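Local atomic coordinates of FG41 Malonate Semialdehyde Decarboxylase (Coryneform bacterium, PDB entry 4LHP), a protein that belongs to the tautomerase superfamily, whose small beta-alpha-beta subunits associate here as a trimer. Residues His112-Gly117 with Ala121-Gly126; Gln15-Ala20 with Arg36-Ile41. All coordinates share one frame; numbering follows the deposited sequence.

From the N terminus the chain runs up strand 2-8, along helix 13-31 and back into strand 39-45. Interaction 2 closes this first beta-alpha-beta crossover by joining an early turn of the helix to the start of the returning strand. Strand 66-73, helix 78-92 and strand 102-109 follow, and only then does interaction 1 close a much tighter loop near the C terminus, between strand 114-115 and the short helix 122-125. The two loops lie in series, neither nested nor crossed. They meet where Phe116 CD1 packs 3.6 Å from Phe39 CZ, and Phe103 of the second subunit contacts both of these rings. Both interactions therefore adjoin the trimer interface.

Interaction 1 (His112-Gly117 with Ala121-Gly126); sequences HDWSFG and AQYVTG. With PO4 (phosphate ion), chain M.
Gln122 reaches back from the first turn of helix 122-125 to hold the backbone of Phe116 and Gly117. Its CB sits at the margin of the Phe116 ring, near CD2, and the chain then turns about CB-CG (chi2 82°), which swings the amide alongside the strand end. CD comes beside Phe116 N and CB. At the tip, OE1 takes the hydrogen bond from Phe116 N at 3.0 Å, nearly straight at 171°, although the donor is tilted from the carbonyl plane. The same oxygen lies in plane at the ring edge, 3.3 Å from Phe116 CD2, with amide and ring almost perpendicular. The other branch, NE2, gives a more bent bond to Gly117 O at 3.1 Å.

Next along the helix, Tyr123 enters an aromatic cluster. Phe116 turns its edge to the tyrosine face, CE2 standing 3.7 Å from Tyr123 CE2, while Tyr123 offers its own edge to the face of Trp114. Both pairs are offset edge-to-face. The tyrosine hydroxyl is 3.2 Å from O1 of the phosphate ion, a weak hydrogen bond at best, since another acceptor competes for the one hydroxyl proton; Thr72 and Gln73 also hold that ion. Where the backbones converge, one water donates to Trp114 O at 2.6 Å and accepts from Tyr123 N. At the far end Val124 CG2 packs against His112 CB at 3.6 Å.

Strand 114-115 also pairs antiparallel with a strand of the second subunit, and Ser115 OG bonds to Ser120 O. Because both ends of the Gln122 amide are spent on the backbones of two consecutive residues, the N-H of Phe116 and the carbonyl of Gly117, its flip is fixed, and these buried polar atoms are satisfied beside an apolar ring cluster.

Interaction 2 (Gln15-Ala20 with Arg36-Ile41); sequences QRRAIA and RDRFQI
The Arg38 guanidinium has Ala20 CB and Gln40 CD in plane at its edge, while the Arg17 guanidinium meets it obliquely, the two planes 67° apart. Side-on, Arg38 grips a single atom, Gln40 OE1, with NE at 3.0 Å and NH2 at 3.1 Å. Both nitrogens come from the same face of the Gln40 amide: NE stands above the carbonyl plane, NH2 is only tilted from it. The arginine gets there fully stretched, CG anti to the backbone N (chi1 -176°) and the chain extended onward to NE.

The Gln40 amide also meets the helix: NE2 donates to Ala20 O at 3.1 Å, with an angle of 165° at the hydrogen and the oxygen lying in the amide plane, and OE1 rests 3.4 Å from Ala20 CB. This buried amide thus accepts from Arg38 within its own segment and donates across the beta-alpha-beta crossover to the helix backbone.

Arg17 NH2 lies 3.5 Å from Arg38 NH1, but both side chains share Asp21, which forms salt bridges with Arg17 NE and Arg38 NH2. That carboxylate probably offsets the like charges, letting the two arginines come together while Gln40 joins Arg38 to the helix carbonyl.

Interaction 1 (His112-Gly117 with Ala121-Gly126)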
loop_
_atom_site.group_PDB
_atom_site.type_symbol
_atom_site.label_atom_id
_atom_site.label_comp_id
_atom_site.label_asym_id
_atom_site.label_seq_id
_atom_site.Cartn_x
_atom_site.Cartn_y
_atom_site.Cartn_z
ATOM N N HIS A 112 15.537 -3.527 -8.829
ATOM C CA HIS A 112 16.087 -4.437 -7.830
ATOM C C HIS A 112 15.191 -4.546 -6.595
ATOM O O HIS A 112 15.585 -5.134 -5.586
ATOM C CB HIS A 112 17.503 -4.015 -7.426
ATOM C CG HIS A 112 17.627 -2.569 -7.061
ATOM N ND1 HIS A 112 18.236 -1.645 -7.883
ATOM C CD2 HIS A 112 17.229 -1.889 -5.960
ATOM C CE1 HIS A 112 18.205 -0.457 -7.305
ATOM N NE2 HIS A 112 17.598 -0.577 -6.138
ATOM N N ASP A 113 13.986 -3.992 -6.679
ATOM C CA ASP A 113 13.034 -4.057 -5.575
ATOM C C ASP A 113 11.938 -5.086 -5.830
ATOM O O ASP A 113 10.840 -4.979 -5.284
ATOM C CB ASP A 113 12.400 -2.685 -5.348
ATOM C CG ASP A 113 13.381 -1.679 -4.791
ATOM O OD1 ASP A 113 14.201 -2.066 -3.936
ATOM O OD2 ASP A 113 13.336 -0.503 -5.209
ATOM N N TRP A 114 12.238 -6.089 -6.652
ATOM C CA TRP A 114 11.230 -7.071 -7.031
ATOM C C TRP A 114 11.753 -8.497 -7.007
ATOM O O TRP A 114 12.826 -8.788 -7.539
ATOM C CB TRP A 114 10.700 -6.771 -8.433
ATOM C CG TRP A 114 10.125 -5.401 -8.586
ATOM C CD1 TRP A 114 10.799 -4.262 -8.915
ATOM C CD2 TRP A 114 8.753 -5.023 -8.423
ATOM N NE1 TRP A 114 9.932 -3.197 -8.964
ATOM C CE2 TRP A 114 8.670 -3.639 -8.667
ATOM C CE3 TRP A 114 7.587 -5.720 -8.092
ATOM C CZ2 TRP A 114 7.469 -2.937 -8.591
ATOM C CZ3 TRP A 114 6.396 -5.022 -8.019
ATOM C CH2 TRP A 114 6.347 -3.645 -8.266
ATOM N N SER A 115 10.980 -9.380 -6.385
ATOM C CA SER A 115 11.167 -10.813 -6.542
ATOM C C SER A 115 9.853 -11.420 -7.014
ATOM O O SER A 115 8.822 -11.289 -6.350
ATOM C CB SER A 115 11.608 -11.464 -5.232
ATOM O OG SER A 115 11.627 -12.876 -5.362
ATOM N N PHE A 116 9.892 -12.077 -8.168
ATOM C CA PHE A 116 8.698 -12.666 -8.755
ATOM C C PHE A 116 8.480 -14.087 -8.247
ATOM O O PHE A 116 7.484 -14.730 -8.582
ATOM C CB PHE A 116 8.805 -12.656 -10.279
ATOM C CG PHE A 116 8.798 -11.277 -10.874
ATOM C CD1 PHE A 116 7.636 -10.742 -11.402
ATOM C CD2 PHE A 116 9.948 -10.510 -10.892
ATOM C CE1 PHE A 116 7.624 -9.474 -11.944
ATOM C CE2 PHE A 116 9.943 -9.241 -11.433
ATOM C CZ PHE A 116 8.778 -8.721 -11.958
ATOM N N GLY A 117 9.417 -14.572 -7.437
ATOM C CA GLY A 117 9.295 -15.890 -6.844
ATOM C C GLY A 117 10.625 -16.598 -6.678
ATOM O O GLY A 117 11.663 -16.120 -7.140
ATOM N N ALA A 121 15.819 -12.198 -7.432
ATOM C CA ALA A 121 15.522 -10.887 -7.993
ATOM C C ALA A 121 15.777 -10.964 -9.492
ATOM O O ALA A 121 16.897 -10.752 -9.953
ATOM C CB ALA A 121 16.392 -9.825 -7.353
ATOM N N GLN A 122 14.728 -11.275 -10.246
ATOM C CA GLN A 122 14.879 -11.639 -11.650
ATOM C C GLN A 122 15.427 -10.509 -12.527
ATOM O O GLN A 122 16.140 -10.770 -13.497
ATOM C CB GLN A 122 13.555 -12.169 -12.212
ATOM C CG GLN A 122 13.205 -13.576 -11.730
ATOM C CD GLN A 122 12.567 -13.590 -10.354
ATOM O OE1 GLN A 122 12.342 -12.541 -9.753
ATOM N NE2 GLN A 122 12.271 -14.783 -9.847
ATOM N N TYR A 123 15.104 -9.262 -12.191
ATOM C CA TYR A 123 15.634 -8.119 -12.933
ATOM C C TYR A 123 17.137 -7.978 -12.703
ATOM O O TYR A 123 17.865 -7.514 -13.581
ATOM C CB TYR A 123 14.947 -6.815 -12.513
ATOM C CG TYR A 123 13.533 -6.617 -13.021
ATOM C CD1 TYR A 123 13.192 -6.885 -14.344
ATOM C CD2 TYR A 123 12.539 -6.141 -12.174
ATOM C CE1 TYR A 123 11.894 -6.689 -14.802
ATOM C CE2 TYR A 123 11.246 -5.945 -12.619
ATOM C CZ TYR A 123 10.927 -6.221 -13.931
ATOM O OH TYR A 123 9.637 -6.018 -14.367
ATOM N N VAL A 124 17.595 -8.367 -11.516
ATOM C CA VAL A 124 19.005 -8.234 -11.158
ATOM C C VAL A 124 19.838 -9.347 -11.787
ATOM O O VAL A 124 20.900 -9.091 -12.354
ATOM C CB VAL A 124 19.206 -8.260 -9.626
ATOM C CG1 VAL A 124 20.685 -8.219 -9.278
ATOM C CG2 VAL A 124 18.473 -7.098 -8.969
ATOM N N THR A 125 19.352 -10.579 -11.680
ATOM C CA THR A 125 20.062 -11.737 -12.218
ATOM C C THR A 125 20.130 -11.725 -13.742
ATOM O O THR A 125 21.051 -12.292 -14.329
ATOM C CB THR A 125 19.393 -13.060 -11.794
ATOM O OG1 THR A 125 18.032 -13.077 -12.239
ATOM C CG2 THR A 125 19.438 -13.231 -10.285
ATOM N N GLY A 126 19.151 -11.088 -14.379
ATOM C CA GLY A 126 19.046 -11.105 -15.826
ATOM C C GLY A 126 18.050 -12.144 -16.310
ATOM O O GLY A 126 17.865 -12.327 -17.514
HETATM P P PO4 M . 7.003 -2.795 -14.054
HETATM O O1 PO4 M . 6.971 -4.264 -14.410
HETATM O O2 PO4 M . 5.696 -2.149 -14.453
HETATM O O3 PO4 M . 7.204 -2.641 -12.564
HETATM O O4 PO4 M . 8.134 -2.125 -14.799
HETATM O O HOH W 1 14.553 -8.165 -9.427
#

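Interaction 2 (Gln15-Ala20 with Arg36-Ile41)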
loop_
_atom_site.group_PDB
_atom_site.type_symbol
_atom_site.label_atom_id
_atom_site.label_comp_id
_atom_site.label_asym_id
_atom_site.label_seq_id
_atom_site.Cartn_x
_atom_site.Cartn_y
_atom_site.Cartn_z
ATOM N N GLN A 15 -18.073 -8.185 -12.120
ATOM C CA GLN A 15 -17.668 -6.857 -12.563
ATOM C C GLN A 15 -16.262 -6.515 -12.075
ATOM O O GLN A 15 -15.468 -5.942 -12.818
ATOM C CB GLN A 15 -18.656 -5.796 -12.074
ATOM C CG GLN A 15 -18.586 -4.493 -12.853
ATOM C CD GLN A 15 -19.468 -3.411 -12.262
ATOM O OE1 GLN A 15 -19.678 -3.357 -11.051
ATOM N NE2 GLN A 15 -19.994 -2.542 -13.118
ATOM N N ARG A 16 -15.959 -6.859 -10.826
ATOM C CA ARG A 16 -14.643 -6.580 -10.263
ATOM C C ARG A 16 -13.585 -7.217 -11.138
ATOM O O ARG A 16 -12.699 -6.546 -11.659
ATOM C CB ARG A 16 -14.509 -7.157 -8.858
ATOM C CG ARG A 16 -15.417 -6.545 -7.820
ATOM C CD ARG A 16 -15.382 -7.385 -6.559
ATOM N NE ARG A 16 -16.554 -7.175 -5.718
ATOM C CZ ARG A 16 -16.901 -7.968 -4.712
ATOM N NH1 ARG A 16 -16.170 -9.034 -4.416
ATOM N NH2 ARG A 16 -17.987 -7.698 -4.002
ATOM N N ARG A 17 -13.687 -8.530 -11.285
ATOM C CA ARG A 17 -12.754 -9.280 -12.105
ATOM C C ARG A 17 -12.597 -8.614 -13.471
ATOM O O ARG A 17 -11.495 -8.540 -14.014
ATOM C CB ARG A 17 -13.234 -10.724 -12.254
ATOM C CG ARG A 17 -12.328 -11.605 -13.095
ATOM C CD ARG A 17 -10.859 -11.378 -12.774
ATOM N NE ARG A 17 -9.994 -11.943 -13.805
ATOM C CZ ARG A 17 -9.169 -12.974 -13.638
ATOM N NH1 ARG A 17 -9.056 -13.586 -12.465
ATOM N NH2 ARG A 17 -8.440 -13.391 -14.662
ATOM N N ALA A 18 -13.703 -8.119 -14.019
ATOM C CA ALA A 18 -13.668 -7.401 -15.291
ATOM C C ALA A 18 -12.907 -6.083 -15.148
ATOM O O ALA A 18 -12.067 -5.749 -15.984
ATOM C CB ALA A 18 -15.079 -7.150 -15.797
ATOM N N ILE A 19 -13.207 -5.335 -14.090
ATOM C CA ILE A 19 -12.439 -4.138 -13.765
ATOM C C ILE A 19 -10.950 -4.476 -13.774
ATOM O O ILE A 19 -10.149 -3.778 -14.394
ATOM C CB ILE A 19 -12.825 -3.568 -12.378
ATOM C CG1 ILE A 19 -14.226 -2.951 -12.421
ATOM C CG2 ILE A 19 -11.815 -2.520 -11.927
ATOM C CD1 ILE A 19 -14.763 -2.555 -11.059
ATOM N N ALA A 20 -10.592 -5.560 -13.093
ATOM C CA ALA A 20 -9.198 -5.973 -12.983
ATOM C C ALA A 20 -8.620 -6.325 -14.351
ATOM O O ALA A 20 -7.468 -6.007 -14.647
ATOM C CB ALA A 20 -9.075 -7.154 -12.031
ATOM N N ARG A 36 1.916 -11.444 -19.360
ATOM C CA ARG A 36 1.690 -12.168 -18.116
ATOM C C ARG A 36 2.330 -11.472 -16.921
ATOM O O ARG A 36 2.461 -12.063 -15.851
ATOM C CB ARG A 36 2.218 -13.595 -18.235
ATOM C CG ARG A 36 1.525 -14.399 -19.318
ATOM C CD ARG A 36 1.951 -15.855 -19.298
ATOM N NE ARG A 36 1.568 -16.518 -18.055
ATOM C CZ ARG A 36 0.316 -16.812 -17.712
ATOM N NH1 ARG A 36 -0.694 -16.500 -18.514
ATOM N NH2 ARG A 36 0.070 -17.417 -16.559
ATOM N N ASP A 37 2.726 -10.216 -17.101
ATOM C CA ASP A 37 3.220 -9.415 -15.990
ATOM C C ASP A 37 2.018 -8.865 -15.232
ATOM O O ASP A 37 1.825 -7.651 -15.142
ATOM C CB ASP A 37 4.108 -8.274 -16.493
ATOM C CG ASP A 37 4.849 -7.570 -15.371
ATOM O OD1 ASP A 37 4.726 -8.012 -14.211
ATOM O OD2 ASP A 37 5.563 -6.582 -15.647
ATOM N N ARG A 38 1.208 -9.776 -14.699
ATOM C CA ARG A 38 -0.032 -9.408 -14.029
ATOM C C ARG A 38 0.051 -9.705 -12.541
ATOM O O ARG A 38 0.173 -10.858 -12.127
ATOM C CB ARG A 38 -1.221 -10.157 -14.631
ATOM C CG ARG A 38 -2.548 -9.732 -14.029
ATOM C CD ARG A 38 -3.738 -10.352 -14.738
ATOM N NE ARG A 38 -4.974 -9.679 -14.350
ATOM C CZ ARG A 38 -6.168 -9.919 -14.881
ATOM N NH1 ARG A 38 -6.312 -10.828 -15.835
ATOM N NH2 ARG A 38 -7.223 -9.243 -14.453
ATOM N N PHE A 39 -0.024 -8.654 -11.740
ATOM C CA PHE A 39 0.064 -8.788 -10.298
ATOM C C PHE A 39 -0.876 -7.793 -9.650
ATOM O O PHE A 39 -0.629 -6.587 -9.652
ATOM C CB PHE A 39 1.507 -8.594 -9.849
ATOM C CG PHE A 39 2.444 -9.583 -10.463
ATOM C CD1 PHE A 39 3.172 -9.266 -11.596
ATOM C CD2 PHE A 39 2.559 -10.855 -9.935
ATOM C CE1 PHE A 39 4.017 -10.193 -12.171
ATOM C CE2 PHE A 39 3.399 -11.782 -10.504
ATOM C CZ PHE A 39 4.129 -11.453 -11.624
ATOM N N GLN A 40 -1.966 -8.319 -9.104
ATOM C CA GLN A 40 -3.078 -7.497 -8.660
ATOM C C GLN A 40 -3.655 -8.015 -7.354
ATOM O O GLN A 40 -3.752 -9.222 -7.144
ATOM C CB GLN A 40 -4.183 -7.503 -9.718
ATOM C CG GLN A 40 -3.751 -6.993 -11.081
ATOM C CD GLN A 40 -4.907 -6.934 -12.062
ATOM O OE1 GLN A 40 -5.736 -7.842 -12.116
ATOM N NE2 GLN A 40 -4.972 -5.858 -12.839
ATOM N N ILE A 41 -4.039 -7.091 -6.482
ATOM C CA ILE A 41 -4.756 -7.441 -5.265
ATOM C C ILE A 41 -6.081 -6.699 -5.241
ATOM O O ILE A 41 -6.114 -5.469 -5.244
ATOM C CB ILE A 41 -3.956 -7.084 -4.003
ATOM C CG1 ILE A 41 -2.619 -7.828 -3.999
ATOM C CG2 ILE A 41 -4.762 -7.430 -2.755
ATOM C CD1 ILE A 41 -1.663 -7.367 -2.923
#